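Local coordinates for uncharacterized protein (Corynebacterium glutamicum, PDB 2NSF) that probably catalyses the mycothiol-dependent isomerization of maleylpyruvate with a bound zinc ion, at residues R127-V130 and A131-T135; N119-E122 and H123-R127; S41-S44 and R45-L49; A154-T157 and L158-R161; N113-A116 and L117-L120. All coordinates share one frame; numbering follows the deposited sequence.

Contact 1 (R127-V130 and A131-T135)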
loop_
_atom_site.group_PDB
_atom_site.type_symbol
_atom_site.label_atom_id
_atom_site.label_comp_id
_atom_site.label_asym_id
_atom_site.label_seq_id
_atom_site.Cartn_x
_atom_site.Cartn_y
_atom_site.Cartn_z
ATOM N N ARG A 127 14.386 -6.470 -9.819
ATOM C CA ARG A 127 14.979 -5.233 -10.309
ATOM C C ARG A 127 14.859 -4.074 -9.326
ATOM O O ARG A 127 15.768 -3.247 -9.228
ATOM C CB ARG A 127 14.362 -4.860 -11.658
ATOM C CG ARG A 127 14.690 -5.866 -12.757
ATOM C CD ARG A 127 16.148 -5.751 -13.188
ATOM N NE ARG A 127 16.378 -4.519 -13.938
ATOM C CZ ARG A 127 17.575 -4.052 -14.277
ATOM N NH1 ARG A 127 18.672 -4.715 -13.928
ATOM N NH2 ARG A 127 17.676 -2.923 -14.969
ATOM N N LEU A 128 13.749 -4.012 -8.596
ATOM C CA LEU A 128 13.566 -2.950 -7.610
ATOM C C LEU A 128 14.541 -3.174 -6.454
ATOM O O LEU A 128 15.126 -2.228 -5.926
ATOM C CB LEU A 128 12.120 -2.932 -7.094
ATOM C CG LEU A 128 11.805 -2.007 -5.907
ATOM C CD1 LEU A 128 12.266 -0.579 -6.201
ATOM C CD2 LEU A 128 10.303 -2.046 -5.620
ATOM N N ASP A 129 14.731 -4.430 -6.068
ATOM C CA ASP A 129 15.646 -4.720 -4.974
ATOM C C ASP A 129 17.070 -4.309 -5.353
ATOM O O ASP A 129 17.793 -3.729 -4.539
ATOM C CB ASP A 129 15.610 -6.203 -4.612
ATOM C CG ASP A 129 16.168 -6.466 -3.228
ATOM O OD1 ASP A 129 15.546 -6.015 -2.243
ATOM O OD2 ASP A 129 17.230 -7.112 -3.122
ATOM N N VAL A 130 17.471 -4.600 -6.590
ATOM C CA VAL A 130 18.803 -4.229 -7.053
ATOM C C VAL A 130 18.927 -2.713 -7.002
ATOM O O VAL A 130 19.942 -2.183 -6.556
ATOM C CB VAL A 130 19.064 -4.700 -8.508
ATOM C CG1 VAL A 130 20.355 -4.077 -9.043
ATOM C CG2 VAL A 130 19.171 -6.215 -8.549
ATOM N N ALA A 131 17.885 -2.019 -7.457
ATOM C CA ALA A 131 17.887 -0.558 -7.458
ATOM C C ALA A 131 18.156 -0.042 -6.051
ATOM O O ALA A 131 18.956 0.873 -5.858
ATOM C CB ALA A 131 16.552 -0.025 -7.970
ATOM N N TRP A 132 17.486 -0.634 -5.066
ATOM C CA TRP A 132 17.680 -0.223 -3.679
ATOM C C TRP A 132 19.081 -0.555 -3.175
ATOM O O TRP A 132 19.723 0.273 -2.527
ATOM C CB TRP A 132 16.648 -0.891 -2.763
ATOM C CG TRP A 132 15.269 -0.317 -2.867
ATOM C CD1 TRP A 132 14.938 0.974 -3.168
ATOM C CD2 TRP A 132 14.038 -0.990 -2.584
ATOM N NE1 TRP A 132 13.577 1.146 -3.087
ATOM C CE2 TRP A 132 12.998 -0.045 -2.729
ATOM C CE3 TRP A 132 13.708 -2.306 -2.218
ATOM C CZ2 TRP A 132 11.651 -0.366 -2.518
ATOM C CZ3 TRP A 132 12.366 -2.629 -2.009
ATOM C CH2 TRP A 132 11.356 -1.661 -2.160
ATOM N N ARG A 133 19.552 -1.761 -3.469
ATOM C CA ARG A 133 20.875 -2.185 -3.023
ATOM C C ARG A 133 22.006 -1.317 -3.568
ATOM O O ARG A 133 23.014 -1.107 -2.892
ATOM C CB ARG A 133 21.143 -3.644 -3.412
ATOM C CG ARG A 133 20.254 -4.666 -2.725
ATOM C CD ARG A 133 20.956 -6.017 -2.629
ATOM N NE ARG A 133 21.586 -6.408 -3.887
ATOM C CZ ARG A 133 22.272 -7.534 -4.067
ATOM N NH1 ARG A 133 22.419 -8.392 -3.063
ATOM N NH2 ARG A 133 22.812 -7.802 -5.247
ATOM N N GLU A 134 21.839 -0.806 -4.784
ATOM C CA GLU A 134 22.879 0.014 -5.396
ATOM C C GLU A 134 22.705 1.515 -5.193
ATOM O O GLU A 134 23.464 2.312 -5.751
ATOM C CB GLU A 134 22.974 -0.302 -6.892
ATOM C CG GLU A 134 23.105 -1.794 -7.182
ATOM C CD GLU A 134 23.414 -2.089 -8.638
ATOM O OE1 GLU A 134 22.937 -1.343 -9.515
ATOM O OE2 GLU A 134 24.124 -3.081 -8.906
ATOM N N THR A 135 21.721 1.902 -4.390
ATOM C CA THR A 135 21.461 3.313 -4.121
ATOM C C THR A 135 22.498 3.888 -3.159
ATOM O O THR A 135 22.791 3.295 -2.120
ATOM C CB THR A 135 20.046 3.509 -3.528
ATOM O OG1 THR A 135 19.070 3.166 -4.517
ATOM C CG2 THR A 135 19.830 4.956 -3.091
#
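Leu128 lies over one face of the Trp132 indole, one turn further along helix 114-133. The tryptophan can be followed outward. Its CB sits 3.5 Å from Asp129 O, and its CG is 3.6 Å from Leu128 O. With CG beside the backbone N (chi1 -75°), Trp132 brings a face of its ring against the leucine. Leu128 CG stands 3.7 Å from the centroid of the six-membered ring of Trp132, only 9° off the ring normal, which makes a CH-pi contact. Leu128 CD1 approaches Trp132 CE2 to 3.6 Å, and Leu128 CD2 meets Trp132 CH2. The indole nitrogen NE1 bonds to Thr157 OG1 on helix 156-171.

Asp129 OD1 comes to the ring edge near CE3, with the carboxylate turned 78° from the indole. That oxygen, Asp129 OD1, makes its salt bridge with Arg37 NE of helix 29-49. Asp129 OD2 lies 4.5 Å from Arg133 NE, well out of the guanidinium plane, so this pair is linked by charge alone. On the outer side Val130 CG1 runs beside the Glu134 chain. Where the helix ends, Thr135 OG1 is hydrogen-bonded to Ala131 O at 2.7 Å and also to Asn88.

Apolar contact and one indole N-H face the neighbouring helices, while Asp129, Arg133 and Glu134 put charged groups on other sides of the helix.

Contact 2 (N119-E122 and H123-R127)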
loop_
_atom_site.group_PDB
_atom_site.type_symbol
_atom_site.label_atom_id
_atom_site.label_comp_id
_atom_site.label_asym_id
_atom_site.label_seq_id
_atom_site.Cartn_x
_atom_site.Cartn_y
_atom_site.Cartn_z
ATOM N N ASN A 119 6.179 -14.248 -14.074
ATOM C CA ASN A 119 7.543 -13.886 -14.432
ATOM C C ASN A 119 7.761 -12.381 -14.311
ATOM O O ASN A 119 8.820 -11.941 -13.865
ATOM C CB ASN A 119 7.878 -14.372 -15.850
ATOM C CG ASN A 119 7.959 -15.888 -15.939
ATOM O OD1 ASN A 119 8.458 -16.546 -15.021
ATOM N ND2 ASN A 119 7.481 -16.449 -17.046
ATOM N N LEU A 120 6.756 -11.605 -14.702
ATOM C CA LEU A 120 6.828 -10.147 -14.620
ATOM C C LEU A 120 6.935 -9.731 -13.152
ATOM O O LEU A 120 7.735 -8.865 -12.789
ATOM C CB LEU A 120 5.572 -9.531 -15.249
ATOM C CG LEU A 120 5.323 -8.032 -15.043
ATOM C CD1 LEU A 120 6.536 -7.232 -15.485
ATOM C CD2 LEU A 120 4.081 -7.608 -15.820
ATOM N N HIS A 121 6.126 -10.356 -12.303
ATOM C CA HIS A 121 6.169 -10.052 -10.877
ATOM C C HIS A 121 7.561 -10.348 -10.333
ATOM O O HIS A 121 8.191 -9.511 -9.692
ATOM C CB HIS A 121 5.147 -10.894 -10.111
ATOM C CG HIS A 121 5.348 -10.866 -8.627
ATOM N ND1 HIS A 121 5.229 -9.712 -7.883
ATOM C CD2 HIS A 121 5.724 -11.836 -7.759
ATOM C CE1 HIS A 121 5.526 -9.968 -6.622
ATOM N NE2 HIS A 121 5.830 -11.250 -6.519
ATOM N N GLU A 122 8.041 -11.554 -10.599
ATOM C CA GLU A 122 9.345 -11.967 -10.118
ATOM C C GLU A 122 10.477 -11.048 -10.574
ATOM O O GLU A 122 11.324 -10.647 -9.773
ATOM C CB GLU A 122 9.615 -13.400 -10.574
ATOM C CG GLU A 122 10.856 -14.016 -9.990
ATOM C CD GLU A 122 11.014 -15.457 -10.417
ATOM O OE1 GLU A 122 10.157 -16.284 -10.040
ATOM O OE2 GLU A 122 11.987 -15.757 -11.136
ATOM N N HIS A 123 10.485 -10.704 -11.857
ATOM C CA HIS A 123 11.537 -9.848 -12.392
ATOM C C HIS A 123 11.460 -8.404 -11.898
ATOM O O HIS A 123 12.486 -7.804 -11.571
ATOM C CB HIS A 123 11.519 -9.873 -13.922
ATOM C CG HIS A 123 12.740 -9.274 -14.544
ATOM N ND1 HIS A 123 14.006 -9.782 -14.335
ATOM C CD2 HIS A 123 12.900 -8.197 -15.348
ATOM C CE1 HIS A 123 14.888 -9.046 -14.982
ATOM N NE2 HIS A 123 14.242 -8.075 -15.605
ATOM N N SER A 124 10.255 -7.847 -11.838
ATOM C CA SER A 124 10.092 -6.472 -11.372
ATOM C C SER A 124 10.522 -6.371 -9.905
ATOM O O SER A 124 11.107 -5.370 -9.489
ATOM C CB SER A 124 8.639 -6.020 -11.542
ATOM O OG SER A 124 7.753 -6.832 -10.797
ATOM N N VAL A 125 10.232 -7.411 -9.128
ATOM C CA VAL A 125 10.629 -7.438 -7.720
ATOM C C VAL A 125 12.152 -7.423 -7.632
ATOM O O VAL A 125 12.741 -6.625 -6.900
ATOM C CB VAL A 125 10.117 -8.717 -7.008
ATOM C CG1 VAL A 125 10.937 -8.977 -5.750
ATOM C CG2 VAL A 125 8.642 -8.568 -6.648
ATOM N N ALA A 126 12.787 -8.315 -8.388
ATOM C CA ALA A 126 14.240 -8.432 -8.386
ATOM C C ALA A 126 14.933 -7.142 -8.811
ATOM O O ALA A 126 15.940 -6.754 -8.226
ATOM C CB ALA A 126 14.671 -9.585 -9.293
ATOM N N ARG A 127 14.386 -6.470 -9.819
ATOM C CA ARG A 127 14.979 -5.233 -10.309
ATOM C C ARG A 127 14.859 -4.074 -9.326
ATOM O O ARG A 127 15.768 -3.247 -9.228
ATOM C CB ARG A 127 14.362 -4.860 -11.658
ATOM C CG ARG A 127 14.690 -5.866 -12.757
ATOM C CD ARG A 127 16.148 -5.751 -13.188
ATOM N NE ARG A 127 16.378 -4.519 -13.938
ATOM C CZ ARG A 127 17.575 -4.052 -14.277
ATOM N NH1 ARG A 127 18.672 -4.715 -13.928
ATOM N NH2 ARG A 127 17.676 -2.923 -14.969
HETATM O O HOH W 1 6.060 -6.957 -8.481
#
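His121 and Val125 meet one turn apart on helix 114-133, a long helix packed against helices 29-49 and 66-89 in the N-terminal domain. The van der Waals contact is small. Val125 CG2 comes to 3.4 Å from His121 CE1, approaching the imidazole obliquely. The histidine has CG anti to the backbone N (chi1 167°), beside its own carbonyl carbon, which carries the ring along the helix toward Val125. Val125 CG2 also lies 3.2 Å from His121 O.

The backbone bonds follow the usual helical i to i+4 pattern. Ser124 N donates to Leu120 O and Val125 N to His121 O. Likewise His123 N donates to Asn119 O and Ala126 N to Glu122 O.

The hydroxyl of Ser124 adds polar contacts with the preceding turn. It stands between the backbone N and the carbonyl carbon; that position, chi1 60°, brings OG back over the preceding turn. Ser124 OG lies 2.8 Å from Leu120 O and 2.9 Å from His121 O. Its single proton can go to either carbonyl.

The ring of His121 is held at both nitrogens. NE2 bonds to Ser44 OG of helix 29-49, and the ring also meets Tyr43. At the other nitrogen a water bridges the contact: it is 2.9 Å from His121 ND1 and donates to Ser124 OG, also at 2.9 Å.

Contact 3 (S41-S44 and R45-L49)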
loop_
_atom_site.group_PDB
_atom_site.type_symbol
_atom_site.label_atom_id
_atom_site.label_comp_id
_atom_site.label_asym_id
_atom_site.label_seq_id
_atom_site.Cartn_x
_atom_site.Cartn_y
_atom_site.Cartn_z
ATOM N N SER A 41 7.923 -10.969 0.131
ATOM C CA SER A 41 7.939 -12.428 0.234
ATOM C C SER A 41 6.569 -12.931 0.675
ATOM O O SER A 41 6.119 -13.987 0.236
ATOM C CB SER A 41 9.008 -12.892 1.224
ATOM O OG SER A 41 10.308 -12.573 0.761
ATOM N N HIS A 42 5.917 -12.165 1.547
ATOM C CA HIS A 42 4.585 -12.493 2.052
ATOM C C HIS A 42 3.597 -12.458 0.890
ATOM O O HIS A 42 2.784 -13.370 0.714
ATOM C CB HIS A 42 4.195 -11.475 3.134
ATOM C CG HIS A 42 2.791 -11.610 3.633
ATOM N ND1 HIS A 42 2.332 -12.736 4.285
ATOM C CD2 HIS A 42 1.753 -10.740 3.613
ATOM C CE1 HIS A 42 1.074 -12.552 4.645
ATOM N NE2 HIS A 42 0.699 -11.347 4.250
ATOM N N TYR A 43 3.671 -11.400 0.088
ATOM C CA TYR A 43 2.809 -11.264 -1.077
ATOM C C TYR A 43 3.071 -12.424 -2.053
ATOM O O TYR A 43 2.136 -13.048 -2.554
ATOM C CB TYR A 43 3.084 -9.926 -1.779
ATOM C CG TYR A 43 2.377 -9.773 -3.109
ATOM C CD1 TYR A 43 1.065 -9.306 -3.179
ATOM C CD2 TYR A 43 3.013 -10.131 -4.296
ATOM C CE1 TYR A 43 0.402 -9.198 -4.407
ATOM C CE2 TYR A 43 2.362 -10.030 -5.524
ATOM C CZ TYR A 43 1.062 -9.563 -5.570
ATOM O OH TYR A 43 0.413 -9.456 -6.777
ATOM N N SER A 44 4.343 -12.709 -2.309
ATOM C CA SER A 44 4.704 -13.779 -3.240
ATOM C C SER A 44 4.192 -15.143 -2.788
ATOM O O SER A 44 3.828 -15.977 -3.619
ATOM C CB SER A 44 6.221 -13.811 -3.448
ATOM O OG SER A 44 6.657 -12.634 -4.113
ATOM N N ARG A 45 4.161 -15.383 -1.481
ATOM C CA ARG A 45 3.640 -16.655 -0.984
ATOM C C ARG A 45 2.154 -16.764 -1.328
ATOM O O ARG A 45 1.661 -17.843 -1.660
ATOM C CB ARG A 45 3.830 -16.782 0.535
ATOM C CG ARG A 45 5.229 -17.221 0.947
ATOM C CD ARG A 45 5.284 -17.608 2.417
ATOM N NE ARG A 45 5.116 -16.463 3.302
ATOM C CZ ARG A 45 6.100 -15.645 3.662
ATOM N NH1 ARG A 45 7.330 -15.847 3.212
ATOM N NH2 ARG A 45 5.851 -14.632 4.478
ATOM N N GLN A 46 1.439 -15.647 -1.253
ATOM C CA GLN A 46 0.015 -15.649 -1.569
ATOM C C GLN A 46 -0.208 -15.870 -3.061
ATOM O O GLN A 46 -1.141 -16.563 -3.458
ATOM C CB GLN A 46 -0.636 -14.332 -1.134
ATOM C CG GLN A 46 -0.457 -14.033 0.345
ATOM C CD GLN A 46 -0.877 -15.194 1.227
ATOM O OE1 GLN A 46 -0.092 -15.690 2.036
ATOM N NE2 GLN A 46 -2.117 -15.632 1.077
ATOM N N LEU A 47 0.648 -15.272 -3.884
ATOM C CA LEU A 47 0.532 -15.425 -5.332
ATOM C C LEU A 47 0.787 -16.884 -5.695
ATOM O O LEU A 47 0.135 -17.444 -6.580
ATOM C CB LEU A 47 1.550 -14.527 -6.043
ATOM C CG LEU A 47 1.571 -14.596 -7.576
ATOM C CD1 LEU A 47 0.181 -14.308 -8.142
ATOM C CD2 LEU A 47 2.586 -13.598 -8.108
ATOM N N SER A 48 1.740 -17.499 -5.002
ATOM C CA SER A 48 2.078 -18.896 -5.247
ATOM C C SER A 48 0.891 -19.802 -4.930
ATOM O O SER A 48 0.700 -20.839 -5.571
ATOM C CB SER A 48 3.290 -19.301 -4.400
ATOM O OG SER A 48 3.680 -20.636 -4.675
ATOM N N LEU A 49 0.084 -19.411 -3.948
ATOM C CA LEU A 49 -1.080 -20.210 -3.574
ATOM C C LEU A 49 -2.192 -20.132 -4.610
ATOM O O LEU A 49 -2.956 -21.080 -4.778
ATOM C CB LEU A 49 -1.624 -19.770 -2.213
ATOM C CG LEU A 49 -0.768 -20.131 -0.998
ATOM C CD1 LEU A 49 -1.413 -19.558 0.253
ATOM C CD2 LEU A 49 -0.633 -21.644 -0.885
HETATM O O HOH W 2 3.444 -14.707 5.937
#
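Arg45 lays its guanidinium flat over the backbone of the preceding turn of helix 29-49, one of the four long helices (29-49, 66-89, 114-133, 156-171) of the N-terminal helical bundle. One face of the group looks onto His42 CA, which is 3.4 Å from its plane, and onto Ser41 O. The chain bends at chi3 (-69°), which turns the guanidinium back along the helix. Arg45 NH1 then lies 3.9 Å from Ser41 CB, and Arg45 NH2 is 3.8 Å from His42 CB. The imidazole and guanidinium planes are 58° apart, with NH2 near the ring edge.

His42 also stacks on Trp166. Tyr43 points to the inside of the bundle, against His168 of the zinc site and helix 66-89. Tyr43 CE2 is a loose 4.4 Å from Leu47 CD2, approached obliquely. Besides its bond to His121, Ser44 OG bonds to Thr40 O.

The backbone keeps the helical pattern. Leu47 N donates to Tyr43 O. Arg45 N donates to Ser41 O and makes a second, weak bond to His42 O.

One water joins the two polar ends: it accepts from Arg45 NH2 at 2.8 Å and lies 2.8 Å from His42 ND1.

Contact 4 (A154-T157 and L158-R161)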
loop_
_atom_site.group_PDB
_atom_site.type_symbol
_atom_site.label_atom_id
_atom_site.label_comp_id
_atom_site.label_asym_id
_atom_site.label_seq_id
_atom_site.Cartn_x
_atom_site.Cartn_y
_atom_site.Cartn_z
ATOM N N ALA A 154 13.730 9.955 -1.661
ATOM C CA ALA A 154 13.681 8.684 -2.389
ATOM C C ALA A 154 13.417 7.490 -1.475
ATOM O O ALA A 154 12.823 6.496 -1.896
ATOM C CB ALA A 154 14.978 8.477 -3.157
ATOM N N SER A 155 13.866 7.589 -0.227
ATOM C CA SER A 155 13.674 6.522 0.747
ATOM C C SER A 155 12.198 6.194 0.941
ATOM O O SER A 155 11.856 5.117 1.428
ATOM C CB SER A 155 14.290 6.922 2.089
ATOM O OG SER A 155 13.819 8.192 2.489
ATOM N N GLU A 156 11.330 7.127 0.567
ATOM C CA GLU A 156 9.889 6.933 0.696
ATOM C C GLU A 156 9.429 5.707 -0.098
ATOM O O GLU A 156 8.385 5.132 0.203
ATOM C CB GLU A 156 9.141 8.170 0.192
ATOM C CG GLU A 156 7.664 8.241 0.578
ATOM C CD GLU A 156 7.449 8.812 1.974
ATOM O OE1 GLU A 156 8.439 9.259 2.591
ATOM O OE2 GLU A 156 6.290 8.823 2.446
ATOM N N THR A 157 10.202 5.311 -1.107
ATOM C CA THR A 157 9.823 4.153 -1.920
ATOM C C THR A 157 9.780 2.880 -1.084
ATOM O O THR A 157 9.063 1.942 -1.417
ATOM C CB THR A 157 10.791 3.925 -3.104
ATOM O OG1 THR A 157 12.109 3.659 -2.609
ATOM C CG2 THR A 157 10.818 5.148 -4.016
ATOM N N LEU A 158 10.552 2.842 -0.003
ATOM C CA LEU A 158 10.553 1.669 0.863
ATOM C C LEU A 158 9.185 1.568 1.537
ATOM O O LEU A 158 8.624 0.481 1.676
ATOM C CB LEU A 158 11.659 1.785 1.914
ATOM C CG LEU A 158 13.094 1.822 1.371
ATOM C CD1 LEU A 158 14.047 2.187 2.494
ATOM C CD2 LEU A 158 13.465 0.471 0.760
ATOM N N TRP A 159 8.650 2.713 1.946
ATOM C CA TRP A 159 7.339 2.762 2.589
ATOM C C TRP A 159 6.248 2.521 1.551
ATOM O O TRP A 159 5.315 1.746 1.767
ATOM C CB TRP A 159 7.125 4.131 3.246
ATOM C CG TRP A 159 5.682 4.424 3.591
ATOM C CD1 TRP A 159 4.926 5.459 3.122
ATOM C CD2 TRP A 159 4.829 3.670 4.464
ATOM N NE1 TRP A 159 3.656 5.401 3.646
ATOM C CE2 TRP A 159 3.569 4.311 4.474
ATOM C CE3 TRP A 159 5.004 2.515 5.242
ATOM C CZ2 TRP A 159 2.487 3.840 5.230
ATOM C CZ3 TRP A 159 3.923 2.044 5.997
ATOM C CH2 TRP A 159 2.685 2.707 5.983
ATOM N N MET A 160 6.370 3.195 0.415
ATOM C CA MET A 160 5.378 3.054 -0.642
ATOM C C MET A 160 5.245 1.606 -1.094
ATOM O O MET A 160 4.134 1.104 -1.266
ATOM C CB MET A 160 5.755 3.947 -1.823
ATOM C CG MET A 160 5.700 5.428 -1.492
ATOM S SD MET A 160 6.608 6.429 -2.680
ATOM C CE MET A 160 5.433 6.521 -4.001
ATOM N N ARG A 161 6.369 0.929 -1.283
ATOM C CA ARG A 161 6.310 -0.465 -1.711
ATOM C C ARG A 161 5.706 -1.328 -0.604
ATOM O O ARG A 161 4.919 -2.234 -0.882
ATOM C CB ARG A 161 7.699 -0.978 -2.083
ATOM C CG ARG A 161 7.700 -2.404 -2.641
ATOM C CD ARG A 161 6.848 -2.522 -3.908
ATOM N NE ARG A 161 6.990 -3.838 -4.527
ATOM C CZ ARG A 161 6.275 -4.263 -5.565
ATOM N NH1 ARG A 161 5.356 -3.478 -6.112
ATOM N NH2 ARG A 161 6.477 -5.480 -6.054
#
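The N-terminal part of helix 156-171, which further on supplies Glu164 and His168 to the zinc ion, carries this buried contact. Glu156 is its centre. Its chain bends at chi2 (84°), and Glu156 CG lies 3.9 Å from Met160 SD, the two side chains crossing at about a right angle. Met160 CG also touches the carbonyl oxygen Glu156 O at 3.2 Å. The carboxylate runs alongside Trp159, the two planes 81° apart. Glu156 OE2 is 3.7 Å from Trp159 CD1; it also makes a long, weak ion pair with Arg150. The indole N-H itself goes to Glu192.

Backbone bonds hold the turns. Leu158 N donates to Ser155 O at 3.0 Å, an i to i+3 bond. Met160 N to Glu156 O is shorter, 2.8 Å, and nearly straight at 170°. Thr157 OG1 turns back to donate to Ala154 O at 3.0 Å; that oxygen also takes the N-H of Thr157.

Arg161 NH1 bonds to Val73 O and Asn76 OD1 of helix 66-89. Polar groups are buried here, and the threonine hydroxyl (with Trp132), indole N-H and guanidinium each find a hydrogen-bond partner elsewhere in the chain.

Contact 5 (N113-A116 and L117-L120)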
loop_
_atom_site.group_PDB
_atom_site.type_symbol
_atom_site.label_atom_id
_atom_site.label_comp_id
_atom_site.label_asym_id
_atom_site.label_seq_id
_atom_site.Cartn_x
_atom_site.Cartn_y
_atom_site.Cartn_z
ATOM N N ASN A 113 -0.920 -14.192 -20.116
ATOM C CA ASN A 113 -1.135 -15.514 -19.548
ATOM C C ASN A 113 -0.530 -15.536 -18.148
ATOM O O ASN A 113 0.413 -14.800 -17.855
ATOM C CB ASN A 113 -0.488 -16.600 -20.417
ATOM C CG ASN A 113 1.012 -16.446 -20.528
ATOM O OD1 ASN A 113 1.511 -15.635 -21.309
ATOM N ND2 ASN A 113 1.744 -17.219 -19.733
ATOM N N PRO A 114 -1.070 -16.381 -17.263
ATOM C CA PRO A 114 -0.608 -16.516 -15.879
ATOM C C PRO A 114 0.900 -16.633 -15.664
ATOM O O PRO A 114 1.459 -15.920 -14.834
ATOM C CB PRO A 114 -1.374 -17.739 -15.389
ATOM C CG PRO A 114 -2.686 -17.576 -16.083
ATOM C CD PRO A 114 -2.255 -17.225 -17.495
ATOM N N ASP A 115 1.567 -17.522 -16.393
ATOM C CA ASP A 115 3.003 -17.665 -16.204
ATOM C C ASP A 115 3.774 -16.409 -16.600
ATOM O O ASP A 115 4.819 -16.112 -16.022
ATOM C CB ASP A 115 3.534 -18.878 -16.971
ATOM C CG ASP A 115 3.196 -20.193 -16.286
ATOM O OD1 ASP A 115 2.817 -20.169 -15.092
ATOM O OD2 ASP A 115 3.321 -21.251 -16.932
ATOM N N ALA A 116 3.260 -15.673 -17.580
ATOM C CA ALA A 116 3.917 -14.444 -18.016
ATOM C C ALA A 116 3.824 -13.417 -16.891
ATOM O O ALA A 116 4.765 -12.661 -16.647
ATOM C CB ALA A 116 3.250 -13.907 -19.271
ATOM N N LEU A 117 2.685 -13.397 -16.209
ATOM C CA LEU A 117 2.483 -12.464 -15.107
ATOM C C LEU A 117 3.335 -12.843 -13.903
ATOM O O LEU A 117 3.839 -11.973 -13.196
ATOM C CB LEU A 117 1.003 -12.404 -14.715
ATOM C CG LEU A 117 0.069 -11.684 -15.695
ATOM C CD1 LEU A 117 -1.359 -11.703 -15.179
ATOM C CD2 LEU A 117 0.541 -10.244 -15.873
ATOM N N ARG A 118 3.497 -14.139 -13.654
ATOM C CA ARG A 118 4.323 -14.565 -12.531
ATOM C C ARG A 118 5.764 -14.159 -12.813
ATOM O O ARG A 118 6.493 -13.761 -11.908
ATOM C CB ARG A 118 4.242 -16.086 -12.324
ATOM C CG ARG A 118 2.886 -16.604 -11.847
ATOM C CD ARG A 118 2.920 -18.123 -11.689
ATOM N NE ARG A 118 1.610 -18.693 -11.389
ATOM C CZ ARG A 118 1.041 -18.696 -10.186
ATOM N NH1 ARG A 118 1.666 -18.159 -9.145
ATOM N NH2 ARG A 118 -0.159 -19.236 -10.029
ATOM N N ASN A 119 6.179 -14.248 -14.074
ATOM C CA ASN A 119 7.543 -13.886 -14.432
ATOM C C ASN A 119 7.761 -12.381 -14.311
ATOM O O ASN A 119 8.820 -11.941 -13.865
ATOM C CB ASN A 119 7.878 -14.372 -15.850
ATOM C CG ASN A 119 7.959 -15.888 -15.939
ATOM O OD1 ASN A 119 8.458 -16.546 -15.021
ATOM N ND2 ASN A 119 7.481 -16.449 -17.046
ATOM N N LEU A 120 6.756 -11.605 -14.702
ATOM C CA LEU A 120 6.828 -10.147 -14.620
ATOM C C LEU A 120 6.935 -9.731 -13.152
ATOM O O LEU A 120 7.735 -8.865 -12.789
ATOM C CB LEU A 120 5.572 -9.531 -15.249
ATOM C CG LEU A 120 5.323 -8.032 -15.043
ATOM C CD1 LEU A 120 6.536 -7.232 -15.485
ATOM C CD2 LEU A 120 4.081 -7.608 -15.820
HETATM O O HOH W 3 6.388 -18.505 -14.643
#
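Asp115 and Arg118 lie near each other at the start of helix 114-133, crossing at a slant, with Asp115 OD1 at the edge of the guanidinium, near its plane. The pair is not a salt bridge: Asp115 OD1 lies 4.2 Å from Arg118 NE, and the carboxylate and guanidinium planes are 58° apart. Each has other partners. Asp115 OD1 takes a bond from Asn52. Arg118 NH2 bonds to Asn52 OD1 and Val50 O, and NH1 to Leu47 O; the chain is extended from CG to NE. On the way Arg118 CG passes 3.4 Å from Pro114 O.

The packed side is apolar. Leu117 turns inward onto Phe55 and onto Ser67 and Ile70 of helix 66-89. Leu117 CB touches Pro114 O at 3.5 Å. Pro114 also leans on Phe55. Leu117 N donates to Asn113 O at 3.1 Å, and Arg118 N to Pro114 O at 3.0 Å.

The outer side is looser and wetter. Asn119 has its CG beside the backbone N (chi1 -68°), which swings the amide back over Asp115 O. Asn119 ND2 comes within 2.9 Å of Asp115 O, but at an angle too poor for a hydrogen bond. A water supplies the link: it donates to Asn119 OD1 at 2.9 Å and to Asp115 O at 3.2 Å. Asp115 O also takes the backbone N-H of Asn119.

The arrangement is that of a helix N-terminus, with Asn113 at the N-cap position and proline as the first helical residue.

Contacts 5, 2 and 1 follow one another along helix 114-133. Contacts 5 and 2 share Asn119 and Leu120, and contacts 2 and 1 share Arg127. Contact 3 on helix 29-49 meets this helix through packing and two hydrogen bonds: Ser44 OG is 2.9 Å from His121 NE2 of contact 2, and Leu47 O is 3.1 Å from Arg118 NH1 of contact 5. Contact 4 meets contact 1 through Thr157 OG1 and Trp132 NE1, 2.9 Å apart, and packs on contact 2 where Arg161 touches Val125. The zinc ion, bound by His72, Glu164 and His168, lies about 8 Å from the side chain of Arg161, 9 Å from that of Tyr43 and 12 Å from those of His121 and Leu128.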